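PDB 2BYO: lipoprotein LPPX from Mycobacterium tuberculosis, which probably carries phthiocerol dimycocerosate lipids from the cell membrane to the outer membrane, holding them in the hydrophobic cavity of a U-shaped beta half-barrel. Local coordinates for residues Pro22-Glu27 / Thr145-Thr150; Val45-Thr48 / Ser53-Gly56; Asp90-Lys95 / Ser107-Ser112; Ser154-Leu159 / Ile186-Gly191; Trp172-Gln175 / Leu181-Ala184. One frame throughout, in Å; residues are numbered along the deposited sequence.

Contact 1 of 5, residues Pro22-Glu27 / Thr145-Thr150; sequences PALLAE and TKITGT
Where helix 22-27 passes over strand 145-150, the backbones come nearest at Leu-24 and Ile-147, whose CA atoms are 7.6 Å apart, and the gap widens toward Glu-27 and Thr-145. A separation of this size leaves room for one layer of side chains, and Ile-147 supplies the largest share of it. Its chain runs out extended (chi2 176°), so the CD1 methyl leads toward the helix. There it meets two residues one turn apart: CD1 of Ile-147 lies 4.3 Å from CD2 of Leu-24 and 4.3 Å from CG of Glu-27, while the carbonyl O of Leu-24 stands 4.2 Å from the same methyl. A single branch thus bears on a shallow patch built from a leucine methyl, a backbone oxygen and the aliphatic part of a glutamate. The side chain of Ile-147 is also about 5 Å from the bound docosahexaenoic acid.

The carboxylate of Glu-27 turns toward Thr-145, with a water between them. The water is 2.8 Å from OG1 of Thr-145, but its approach to OE1 of Glu-27 is so short that the bonding there is doubtful. Thr-145 OG1 has a second partner in Gln-175.

Helix 22-36 packs on the sheet of the half-barrel, in which strand 142-151 runs between strands 129-139 and 167-174. Ile-147 pairs through its backbone with Val-171, and the helix spreads over both neighbouring strands, with Leu-25 on Leu-131 and Glu-27 on Ile-173.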
# COMPACT_ATOMS: atom_id res chain seq x y z
N PRO A 22 -5.02 -13.48 -18.59
CA PRO A 22 -5.14 -12.15 -19.20
C PRO A 22 -6.35 -11.32 -18.74
O PRO A 22 -6.22 -10.10 -18.62
CB PRO A 22 -5.25 -12.47 -20.69
CG PRO A 22 -4.48 -13.71 -20.84
CD PRO A 22 -4.80 -14.51 -19.61
N ALA A 23 -7.48 -11.96 -18.49
CA ALA A 23 -8.68 -11.24 -18.06
C ALA A 23 -8.50 -10.71 -16.63
O ALA A 23 -8.79 -9.55 -16.36
CB ALA A 23 -9.91 -12.12 -18.18
N LEU A 24 -7.95 -11.54 -15.75
CA LEU A 24 -7.71 -11.10 -14.36
C LEU A 24 -6.60 -10.06 -14.27
O LEU A 24 -6.67 -9.14 -13.47
CB LEU A 24 -7.39 -12.28 -13.46
CG LEU A 24 -8.47 -13.36 -13.44
CD1 LEU A 24 -8.07 -14.46 -12.48
CD2 LEU A 24 -9.81 -12.76 -13.06
N LEU A 25 -5.58 -10.20 -15.10
CA LEU A 25 -4.52 -9.20 -15.16
C LEU A 25 -5.07 -7.86 -15.64
O LEU A 25 -4.68 -6.81 -15.15
CB LEU A 25 -3.38 -9.65 -16.09
CG LEU A 25 -2.02 -9.90 -15.44
CD1 LEU A 25 -0.97 -9.93 -16.54
CD2 LEU A 25 -1.67 -8.84 -14.40
N ALA A 26 -5.97 -7.91 -16.63
CA ALA A 26 -6.57 -6.71 -17.18
C ALA A 26 -7.35 -5.97 -16.10
O ALA A 26 -7.27 -4.75 -16.01
CB ALA A 26 -7.48 -7.07 -18.34
N GLU A 27 -8.10 -6.71 -15.29
CA GLU A 27 -8.89 -6.12 -14.22
C GLU A 27 -7.99 -5.49 -13.16
O GLU A 27 -8.31 -4.42 -12.66
CB GLU A 27 -9.81 -7.16 -13.59
CG GLU A 27 -10.76 -6.63 -12.50
CD GLU A 27 -11.80 -5.65 -13.03
OE1 GLU A 27 -12.65 -5.20 -12.23
OE2 GLU A 27 -11.78 -5.33 -14.23
N THR A 145 -14.24 -7.27 -6.19
CA THR A 145 -13.76 -8.52 -6.75
C THR A 145 -12.46 -8.86 -6.03
O THR A 145 -11.53 -8.05 -6.02
CB THR A 145 -13.48 -8.36 -8.25
OG1 THR A 145 -14.67 -7.92 -8.92
CG2 THR A 145 -13.00 -9.65 -8.85
N LYS A 146 -12.43 -10.03 -5.41
CA LYS A 146 -11.25 -10.51 -4.72
C LYS A 146 -10.44 -11.36 -5.68
O LYS A 146 -10.97 -12.31 -6.25
CB LYS A 146 -11.64 -11.33 -3.49
CG LYS A 146 -10.47 -11.81 -2.65
CD LYS A 146 -10.93 -12.77 -1.57
CE LYS A 146 -9.76 -13.23 -0.68
NZ LYS A 146 -10.20 -14.22 0.34
N ILE A 147 -9.18 -10.99 -5.89
CA ILE A 147 -8.30 -11.73 -6.78
C ILE A 147 -7.01 -11.98 -6.03
O ILE A 147 -6.37 -11.05 -5.54
CB ILE A 147 -7.99 -10.97 -8.09
CG1 ILE A 147 -9.28 -10.64 -8.83
CG2 ILE A 147 -7.06 -11.81 -9.00
CD1 ILE A 147 -9.09 -9.81 -10.07
N THR A 148 -6.63 -13.26 -5.94
CA THR A 148 -5.39 -13.66 -5.32
C THR A 148 -4.37 -13.96 -6.39
O THR A 148 -4.71 -14.23 -7.54
CB THR A 148 -5.58 -14.94 -4.47
OG1 THR A 148 -6.15 -15.97 -5.28
CG2 THR A 148 -6.49 -14.67 -3.29
N GLY A 149 -3.11 -13.94 -6.01
CA GLY A 149 -2.02 -14.18 -6.95
C GLY A 149 -0.73 -14.36 -6.19
O GLY A 149 -0.71 -14.14 -4.98
N THR A 150 0.32 -14.75 -6.89
CA THR A 150 1.62 -14.96 -6.28
C THR A 150 2.61 -13.96 -6.88
O THR A 150 2.72 -13.84 -8.09
CB THR A 150 2.04 -16.42 -6.46
OG1 THR A 150 1.17 -17.25 -5.67
CG2 THR A 150 3.50 -16.66 -6.05
O HOH W 1 -14.05 -5.52 -10.16

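Contact 2 of 5, residues Val45-Thr48 / Ser53-Gly56; sequences VRTT and SLLG
Leu-54 reaches Val-45 and Thr-47 because its side chain leaves the loop with CG opposite the carbonyl carbon (chi1 -55°) and continues straight (chi2 179°), which makes CD1 the leading atom. Val-45 meets it with CG1. In Thr-47 the hydroxyl sits between N and the carbonyl carbon, leaving CG2 to turn toward the leucine. One methyl therefore touches two side chains on the same side of the strand, either side of Arg-46 in sequence: CD1 of Leu-54 lies 4.2 Å from CG1 of Val-45 and 4.4 Å from CG2 of Thr-47. The contact is small, buried and apolar. OG1 of Thr-47 bonds instead to the carbonyl of Thr-58.

Arg-46, between the two, points away from the loop and folds back on its own strand. Its NH1 donates to O of Val-45 at 3.0 Å, with the oxygen in the guanidinium plane but the nitrogen well above the carbonyl plane; NH2 makes a salt bridge to Asp-61.

Leu-54 is also about 4 Å from a bound linolenic acid, consistent with a place at the wall of the lipid cavity. Strand 40-49 lies between strands 57-65 and 191-198, while the loop is tied to helix 153-159 by a hydrogen bond from Ser-53 to Leu-159.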
# COMPACT_ATOMS: atom_id res chain seq x y z
N VAL A 45 -2.99 1.51 6.68
CA VAL A 45 -2.09 0.37 6.69
C VAL A 45 -2.24 -0.39 8.00
O VAL A 45 -2.20 0.20 9.08
CB VAL A 45 -0.62 0.82 6.51
CG1 VAL A 45 0.31 -0.39 6.55
CG2 VAL A 45 -0.45 1.59 5.20
N ARG A 46 -2.43 -1.69 7.91
CA ARG A 46 -2.47 -2.56 9.08
C ARG A 46 -1.51 -3.71 8.81
O ARG A 46 -1.25 -4.06 7.66
CB ARG A 46 -3.89 -3.11 9.31
CG ARG A 46 -4.96 -2.03 9.55
CD ARG A 46 -4.81 -1.34 10.91
NE ARG A 46 -5.84 -0.31 11.09
CZ ARG A 46 -5.77 0.96 10.69
NH1 ARG A 46 -4.69 1.44 10.07
NH2 ARG A 46 -6.79 1.78 10.91
N THR A 47 -0.99 -4.30 9.89
CA THR A 47 -0.12 -5.46 9.79
C THR A 47 -0.53 -6.49 10.83
O THR A 47 -1.14 -6.15 11.84
CB THR A 47 1.38 -5.09 10.01
OG1 THR A 47 1.56 -4.50 11.30
CG2 THR A 47 1.88 -4.13 8.95
N THR A 48 -0.17 -7.75 10.56
CA THR A 48 -0.22 -8.82 11.54
C THR A 48 1.18 -9.43 11.63
O THR A 48 1.99 -9.31 10.71
CB THR A 48 -1.20 -9.95 11.16
OG1 THR A 48 -0.70 -10.64 10.01
CG2 THR A 48 -2.59 -9.40 10.84
N SER A 53 9.83 -4.13 7.75
CA SER A 53 10.21 -3.50 6.49
C SER A 53 9.54 -2.15 6.21
O SER A 53 9.74 -1.58 5.14
CB SER A 53 9.91 -4.46 5.33
OG SER A 53 8.53 -4.75 5.25
N LEU A 54 8.76 -1.64 7.16
CA LEU A 54 8.14 -0.33 6.99
C LEU A 54 8.77 0.70 7.93
O LEU A 54 8.07 1.55 8.48
CB LEU A 54 6.63 -0.41 7.22
CG LEU A 54 5.86 -1.41 6.36
CD1 LEU A 54 4.40 -1.36 6.73
CD2 LEU A 54 6.06 -1.14 4.87
N LEU A 55 10.08 0.61 8.12
CA LEU A 55 10.83 1.56 8.93
C LEU A 55 10.38 1.60 10.40
O LEU A 55 10.55 2.62 11.08
CB LEU A 55 10.76 2.97 8.32
CG LEU A 55 11.09 3.11 6.83
CD1 LEU A 55 10.88 4.54 6.38
CD2 LEU A 55 12.50 2.67 6.56
N GLY A 56 9.83 0.49 10.89
CA GLY A 56 9.35 0.38 12.28
C GLY A 56 7.88 0.75 12.48
O GLY A 56 7.37 0.69 13.61

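Contact 3 of 5, residues Asp90-Lys95 / Ser107-Ser112; sequences DNISVK and SELSTS. With MLT (D-malate), chain M.
Asp-90 meets Ser-107 with its whole carboxylate end. From CB, directed toward the helix, the chain continues to CG, which stands opposite the backbone N (chi1 -173°) and is 3.4 Å from OG of Ser-107. OD1 is the main acceptor: the backbone N of Ser-107 donates to it at 2.7 Å and almost straight (167°), along the syn lone pair, the side that faces the other oxygen. OG of Ser-107 also lies 3.0 Å from OD1, but its proton has another acceptor within reach, so this bond is not settled; OG of Ser-107 is also hydrogen-bonded with OG of Ser-105. OD2 takes Ser-105 as partner, and that hydroxyl also bonds to the amide of Glu-108. A carboxylate taking the Ser-107 amide at the start of a helix would probably be favoured in its charged form.

Further into the fold the chemistry turns apolar. CD1 of Ile-92 and CD1 of Leu-109 touch at 3.6 Å, the two side chains crossing at about a right angle. Leu-109 belongs to the pocket of a bound linolenic acid. OE1 of Glu-108 is 2.6 Å from O1 of malate, close enough that one of the two acids probably retains a proton. Ser-107 O receives both the amide and the hydroxyl of Thr-111, from opposite faces of its plane.

Strand 91-96 runs between strands 83-88 and 99-105, and Ile-92 also packs on Phe-85 and Val-87. Strand 99-105, outermost in the sheet, leads directly into helix 106-112, so Asp-90 grips the junction of the two.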
# COMPACT_ATOMS: atom_id res chain seq x y z
N ASP A 90 11.27 15.17 0.28
CA ASP A 90 11.90 13.85 0.24
C ASP A 90 11.76 13.09 1.56
O ASP A 90 12.02 11.89 1.62
CB ASP A 90 13.38 14.02 -0.13
CG ASP A 90 14.08 12.70 -0.36
OD1 ASP A 90 13.63 11.92 -1.22
OD2 ASP A 90 15.10 12.45 0.31
N ASN A 91 11.35 13.77 2.62
CA ASN A 91 11.43 13.20 3.96
C ASN A 91 10.19 12.47 4.44
O ASN A 91 9.08 12.96 4.28
CB ASN A 91 11.78 14.30 4.96
CG ASN A 91 13.10 14.95 4.65
OD1 ASN A 91 14.07 14.27 4.30
ND2 ASN A 91 13.15 16.27 4.75
N ILE A 92 10.41 11.29 5.01
CA ILE A 92 9.40 10.54 5.74
C ILE A 92 9.73 10.74 7.22
O ILE A 92 10.83 10.40 7.64
CB ILE A 92 9.47 9.03 5.40
CG1 ILE A 92 9.16 8.82 3.91
CG2 ILE A 92 8.53 8.22 6.27
CD1 ILE A 92 9.56 7.44 3.39
N SER A 93 8.79 11.29 7.98
CA SER A 93 9.03 11.72 9.36
C SER A 93 7.91 11.31 10.33
O SER A 93 6.76 11.12 9.93
CB SER A 93 9.16 13.24 9.41
OG SER A 93 10.23 13.70 8.60
N VAL A 94 8.28 11.17 11.60
CA VAL A 94 7.35 10.93 12.71
C VAL A 94 7.68 11.89 13.86
O VAL A 94 8.81 12.34 13.99
CB VAL A 94 7.39 9.46 13.25
CG1 VAL A 94 6.90 8.50 12.20
CG2 VAL A 94 8.78 9.07 13.72
N LYS A 95 6.67 12.22 14.66
CA LYS A 95 6.81 13.14 15.79
C LYS A 95 6.78 12.34 17.09
O LYS A 95 5.80 11.65 17.40
CB LYS A 95 5.70 14.19 15.78
CG LYS A 95 5.91 15.36 16.75
CD LYS A 95 4.71 16.30 16.72
CE LYS A 95 4.95 17.51 17.60
NZ LYS A 95 3.79 18.44 17.60
N SER A 107 13.76 9.32 -2.07
CA SER A 107 14.77 9.06 -3.10
C SER A 107 15.67 7.88 -2.72
O SER A 107 15.99 7.05 -3.57
CB SER A 107 15.62 10.32 -3.34
OG SER A 107 16.26 10.75 -2.15
N GLU A 108 16.04 7.81 -1.45
CA GLU A 108 16.98 6.79 -0.99
C GLU A 108 16.34 5.41 -0.89
O GLU A 108 16.99 4.41 -1.18
CB GLU A 108 17.62 7.23 0.33
CG GLU A 108 18.48 8.48 0.12
CD GLU A 108 19.36 8.82 1.30
OE1 GLU A 108 18.86 8.79 2.44
OE2 GLU A 108 20.54 9.15 1.08
N LEU A 109 15.07 5.36 -0.51
CA LEU A 109 14.29 4.12 -0.59
C LEU A 109 14.04 3.71 -2.05
O LEU A 109 14.08 2.53 -2.38
CB LEU A 109 12.96 4.25 0.15
CG LEU A 109 13.03 4.36 1.68
CD1 LEU A 109 11.67 4.77 2.23
CD2 LEU A 109 13.50 3.05 2.31
N SER A 110 13.81 4.70 -2.92
CA SER A 110 13.55 4.43 -4.34
C SER A 110 14.74 3.78 -5.06
O SER A 110 14.55 3.01 -6.00
CB SER A 110 13.13 5.72 -5.06
OG SER A 110 12.57 5.44 -6.33
N THR A 111 15.96 4.11 -4.63
CA THR A 111 17.17 3.51 -5.20
C THR A 111 17.57 2.25 -4.43
O THR A 111 18.08 1.29 -5.03
CB THR A 111 18.38 4.48 -5.16
OG1 THR A 111 17.92 5.84 -5.18
CG2 THR A 111 19.29 4.23 -6.36
N SER A 112 17.35 2.26 -3.12
CA SER A 112 17.65 1.12 -2.25
C SER A 112 16.85 -0.13 -2.59
O SER A 112 17.40 -1.23 -2.65
CB SER A 112 17.39 1.50 -0.79
OG SER A 112 17.43 0.37 0.06
C1 MLT M . 17.88 8.05 5.63
O1 MLT M . 17.44 8.18 4.47
O2 MLT M . 17.92 9.07 6.37
C2 MLT M . 18.33 6.71 6.14
O3 MLT M . 19.00 5.96 5.14
C3 MLT M . 17.13 5.95 6.72
C4 MLT M . 16.37 5.13 5.69
O4 MLT M . 16.00 5.62 4.59
O5 MLT M . 16.09 3.94 5.97

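Contact 4 of 5, residues Ser154-Leu159 / Ile186-Gly191; sequences SSVKML and IDLGSG. With LNL (alpha-linolenic acid), chain K.
Val-156 is the bump that fits the hollow between Ile-186 and Leu-188, two residues whose side chains alternate with that of Asp-187. Its two methyls divide the work. CG1 lies 3.8 Å from CD2 of Leu-188, the two side chains sliding past each other in opposite directions. CG2 lies 4.0 Å from CD1 of Ile-186, and since that same CD1 is 4.1 Å from CG1 of Val-156, the isoleucine tip sits against both branches of the valine. The isoleucine can reach so far because CG1 of Ile-186 is swung opposite the backbone N (chi1 -174°) and the chain is extended beyond it; CG2 of Ile-186, held between N and the carbonyl carbon, is left to meet a different partner.

That partner is Leu-159, three residues further on, whose CD2 comes to 4.0 Å from CG2 of Ile-186. In the half-barrel fold of this lipoprotein family the helix thus lies against the end of strand 181-187, and Leu-159 faces the lipid. Both leucine branches touch bound linolenic acid: CD1 of Leu-159 is 3.6 Å from C13, and CD2 of Leu-159 is 3.7 Å from C17. The fatty acid tail therefore continues the apolar layer begun by the two side chains, and C16 of the lipid lies 4.1 Å from CG2 of Ile-186.

Ala-163 and Arg-167 pack on Val-156 from elsewhere in the chain. Ile-193 of the next strand lies against both Ile-186 and Leu-188, and the loop residue Asp-160 is also touched by Leu-188.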
# COMPACT_ATOMS: atom_id res chain seq x y z
N SER A 154 11.47 -10.88 -6.32
CA SER A 154 12.07 -9.62 -6.76
C SER A 154 11.14 -8.45 -6.51
O SER A 154 11.59 -7.37 -6.12
CB SER A 154 12.44 -9.69 -8.25
OG SER A 154 11.30 -9.87 -9.07
N SER A 155 9.84 -8.65 -6.71
CA SER A 155 8.85 -7.63 -6.38
C SER A 155 8.57 -7.57 -4.88
O SER A 155 8.32 -6.49 -4.35
CB SER A 155 7.56 -7.85 -7.15
OG SER A 155 7.75 -7.52 -8.51
N VAL A 156 8.61 -8.71 -4.21
CA VAL A 156 8.35 -8.74 -2.77
C VAL A 156 9.44 -7.95 -2.04
O VAL A 156 9.14 -7.22 -1.10
CB VAL A 156 8.21 -10.19 -2.23
CG1 VAL A 156 7.97 -10.19 -0.73
CG2 VAL A 156 7.06 -10.92 -2.92
N LYS A 157 10.69 -8.07 -2.50
CA LYS A 157 11.83 -7.33 -1.93
C LYS A 157 11.67 -5.81 -1.95
O LYS A 157 12.25 -5.12 -1.12
CB LYS A 157 13.14 -7.70 -2.63
CG LYS A 157 13.65 -9.07 -2.28
CD LYS A 157 14.92 -9.37 -3.05
CE LYS A 157 15.23 -10.85 -3.05
NZ LYS A 157 16.40 -11.14 -3.93
N MET A 158 10.91 -5.29 -2.91
CA MET A 158 10.62 -3.86 -2.96
C MET A 158 9.86 -3.42 -1.71
O MET A 158 10.05 -2.30 -1.23
CB MET A 158 9.83 -3.51 -4.22
CG MET A 158 10.65 -3.62 -5.50
SD MET A 158 9.69 -3.38 -7.01
CE MET A 158 8.70 -1.94 -6.59
N LEU A 159 9.04 -4.32 -1.18
CA LEU A 159 8.24 -4.10 0.02
C LEU A 159 8.96 -4.60 1.29
O LEU A 159 8.83 -4.00 2.36
CB LEU A 159 6.92 -4.85 -0.13
CG LEU A 159 5.63 -4.22 0.38
CD1 LEU A 159 5.61 -2.71 0.18
CD2 LEU A 159 4.48 -4.90 -0.35
N ILE A 186 -0.47 -8.58 1.35
CA ILE A 186 0.57 -9.53 1.05
C ILE A 186 0.89 -10.29 2.33
O ILE A 186 0.95 -9.71 3.42
CB ILE A 186 1.82 -8.85 0.43
CG1 ILE A 186 2.85 -9.90 -0.01
CG2 ILE A 186 2.45 -7.83 1.38
CD1 ILE A 186 3.96 -9.33 -0.86
N ASP A 187 1.06 -11.59 2.18
CA ASP A 187 1.39 -12.47 3.29
C ASP A 187 2.86 -12.75 3.13
O ASP A 187 3.27 -13.48 2.23
CB ASP A 187 0.57 -13.75 3.20
CG ASP A 187 1.08 -14.86 4.11
OD1 ASP A 187 1.70 -14.58 5.18
OD2 ASP A 187 0.83 -16.03 3.76
N LEU A 188 3.65 -12.10 3.97
CA LEU A 188 5.07 -12.28 4.01
C LEU A 188 5.29 -13.49 4.94
O LEU A 188 4.36 -13.95 5.60
CB LEU A 188 5.75 -11.02 4.53
CG LEU A 188 5.32 -9.70 3.84
CD1 LEU A 188 5.70 -8.48 4.69
CD2 LEU A 188 5.94 -9.60 2.45
N GLY A 189 6.49 -14.02 4.98
CA GLY A 189 6.73 -15.19 5.84
C GLY A 189 6.37 -14.91 7.30
O GLY A 189 5.56 -15.63 7.90
N SER A 190 6.94 -13.84 7.83
CA SER A 190 6.83 -13.48 9.24
C SER A 190 5.54 -12.74 9.61
O SER A 190 5.17 -12.67 10.78
CB SER A 190 8.02 -12.59 9.62
OG SER A 190 8.03 -11.43 8.78
N GLY A 191 4.89 -12.15 8.62
CA GLY A 191 3.71 -11.33 8.88
C GLY A 191 2.99 -10.95 7.61
O GLY A 191 3.24 -11.52 6.56
O1 LNL K . 6.13 6.25 0.79
C1 LNL K . 5.31 6.80 1.57
O2 LNL K . 5.23 6.48 2.78
C2 LNL K . 4.40 7.89 1.03
C3 LNL K . 3.02 7.36 0.66
C4 LNL K . 2.10 7.21 1.87
C5 LNL K . 1.78 5.76 2.28
C6 LNL K . 1.40 4.83 1.11
C7 LNL K . 1.67 3.36 1.46
C8 LNL K . 3.08 2.90 1.10
C9 LNL K . 3.12 1.43 0.68
C10 LNL K . 3.79 0.51 1.71
C11 LNL K . 2.73 -0.16 2.56
C12 LNL K . 1.99 -1.20 2.13
C13 LNL K . 2.13 -1.83 0.76
C14 LNL K . 0.86 -2.58 0.36
C15 LNL K . 0.85 -4.06 0.76
C16 LNL K . 0.15 -4.92 -0.29
C17 LNL K . 1.02 -5.14 -1.53
C18 LNL K . 0.41 -6.11 -2.53

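Contact 5 of 5, residues Trp172-Gln175 / Leu181-Ala184; sequences WIAQ and LVRA
Arg-183 lays its aliphatic chain over one face of the Trp-172 indole, and the two side chains cross obliquely. CG of Arg-183 is 3.4 Å from CE3 of Trp-172, and CD stands 4.1 Å from the centroid of the six-membered ring, 26° off its normal, a CH-pi contact displaced toward the rim. The chain then bends at chi3 (-72°), turning the guanidinium 79° from the ring plane; methylenes, not a stacked guanidinium, cover the indole. NE of Arg-183 bonds to Thr-196 on the adjacent strand 191-198, and NE1 of Trp-172 to Glu-137 on strand 129-139, one strand beyond the adjacent one.

On the opposite face of the sheet, Ile-173 and Leu-181 form a non-hydrogen-bonded pair whose side chains touch loosely. Leu-181 lines the pocket of bound docosahexaenoic acid there. Between these pairs the register slips by one residue. N of Trp-172 donates to O of Arg-183 at 2.8 Å, but O of Trp-172 receives two weak bonds, from N of Val-182 at 2.9 Å and from N of Arg-183 at 3.4 Å. Val-182, with near-helical backbone angles, rests CG2 against CB of Ala-174.

Two residues facing one define a classic beta bulge, here set in the antiparallel hairpin of strands 167-174 and 181-187.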
# COMPACT_ATOMS: atom_id res chain seq x y z
N TRP A 172 -8.51 -6.35 -3.81
CA TRP A 172 -9.96 -6.22 -3.83
C TRP A 172 -10.31 -4.99 -4.64
O TRP A 172 -9.94 -3.86 -4.27
CB TRP A 172 -10.48 -6.07 -2.41
CG TRP A 172 -10.44 -7.31 -1.56
CD1 TRP A 172 -11.46 -8.19 -1.37
CD2 TRP A 172 -9.34 -7.79 -0.76
NE1 TRP A 172 -11.07 -9.20 -0.52
CE2 TRP A 172 -9.77 -8.98 -0.13
CE3 TRP A 172 -8.03 -7.34 -0.53
CZ2 TRP A 172 -8.95 -9.71 0.73
CZ3 TRP A 172 -7.22 -8.07 0.32
CH2 TRP A 172 -7.68 -9.25 0.93
N ILE A 173 -11.03 -5.20 -5.74
CA ILE A 173 -11.25 -4.18 -6.74
C ILE A 173 -12.73 -3.86 -6.82
O ILE A 173 -13.54 -4.75 -7.07
CB ILE A 173 -10.75 -4.63 -8.14
CG1 ILE A 173 -9.23 -4.89 -8.09
CG2 ILE A 173 -11.05 -3.57 -9.21
CD1 ILE A 173 -8.73 -5.71 -9.25
N ALA A 174 -13.07 -2.59 -6.62
CA ALA A 174 -14.46 -2.15 -6.58
C ALA A 174 -15.19 -2.58 -7.84
O ALA A 174 -14.62 -2.57 -8.95
CB ALA A 174 -14.53 -0.64 -6.43
N GLN A 175 -16.46 -2.96 -7.68
CA GLN A 175 -17.32 -3.33 -8.81
C GLN A 175 -18.29 -2.21 -9.19
O GLN A 175 -19.21 -2.44 -9.95
CB GLN A 175 -18.11 -4.59 -8.46
CG GLN A 175 -17.22 -5.80 -8.19
CD GLN A 175 -17.98 -6.95 -7.56
OE1 GLN A 175 -19.12 -6.79 -7.12
NE2 GLN A 175 -17.35 -8.13 -7.52
N LEU A 181 -8.90 0.41 -6.11
CA LEU A 181 -8.18 -0.63 -5.39
C LEU A 181 -8.53 -0.45 -3.91
O LEU A 181 -7.81 0.24 -3.17
CB LEU A 181 -6.67 -0.52 -5.64
CG LEU A 181 -5.81 -1.63 -5.03
CD1 LEU A 181 -6.22 -3.03 -5.53
CD2 LEU A 181 -4.34 -1.38 -5.34
N VAL A 182 -9.64 -1.05 -3.49
CA VAL A 182 -10.16 -0.84 -2.13
C VAL A 182 -9.17 -1.40 -1.10
O VAL A 182 -8.88 -0.76 -0.08
CB VAL A 182 -11.56 -1.47 -1.95
CG1 VAL A 182 -12.08 -1.26 -0.52
CG2 VAL A 182 -12.54 -0.89 -2.95
N ARG A 183 -8.62 -2.57 -1.40
CA ARG A 183 -7.66 -3.19 -0.53
C ARG A 183 -6.63 -4.02 -1.30
O ARG A 183 -6.91 -4.57 -2.39
CB ARG A 183 -8.40 -4.05 0.51
CG ARG A 183 -7.54 -4.74 1.57
CD ARG A 183 -8.41 -5.34 2.67
NE ARG A 183 -8.99 -4.29 3.52
CZ ARG A 183 -9.91 -4.50 4.46
NH1 ARG A 183 -10.41 -5.71 4.66
NH2 ARG A 183 -10.35 -3.48 5.18
N ALA A 184 -5.44 -4.09 -0.73
CA ALA A 184 -4.37 -4.94 -1.22
C ALA A 184 -3.61 -5.47 -0.02
O ALA A 184 -3.36 -4.75 0.93
CB ALA A 184 -3.45 -4.15 -2.12

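The five contacts sample one antiparallel sheet and the helices and loop laid against it. Contacts 2, 4 and 5 are buried; contacts 1 and 3 reach the surface, where a water or a carboxylate joins the packing. Only contact 5 pairs strand with strand, and it alone has backbone-to-backbone bonds across it; contact 3 has an amide-to-carboxylate bond. Contacts 4 and 5 share strand 181-187, while contacts 1 and 5 meet through adjacent strands, Thr-145 bonding to Ile-173. Contact 2 links contacts 3 and 4: Leu-55 packs on Leu-109, and contact 2 joins contact 4 through its loop. Bound lipids lie close to all five.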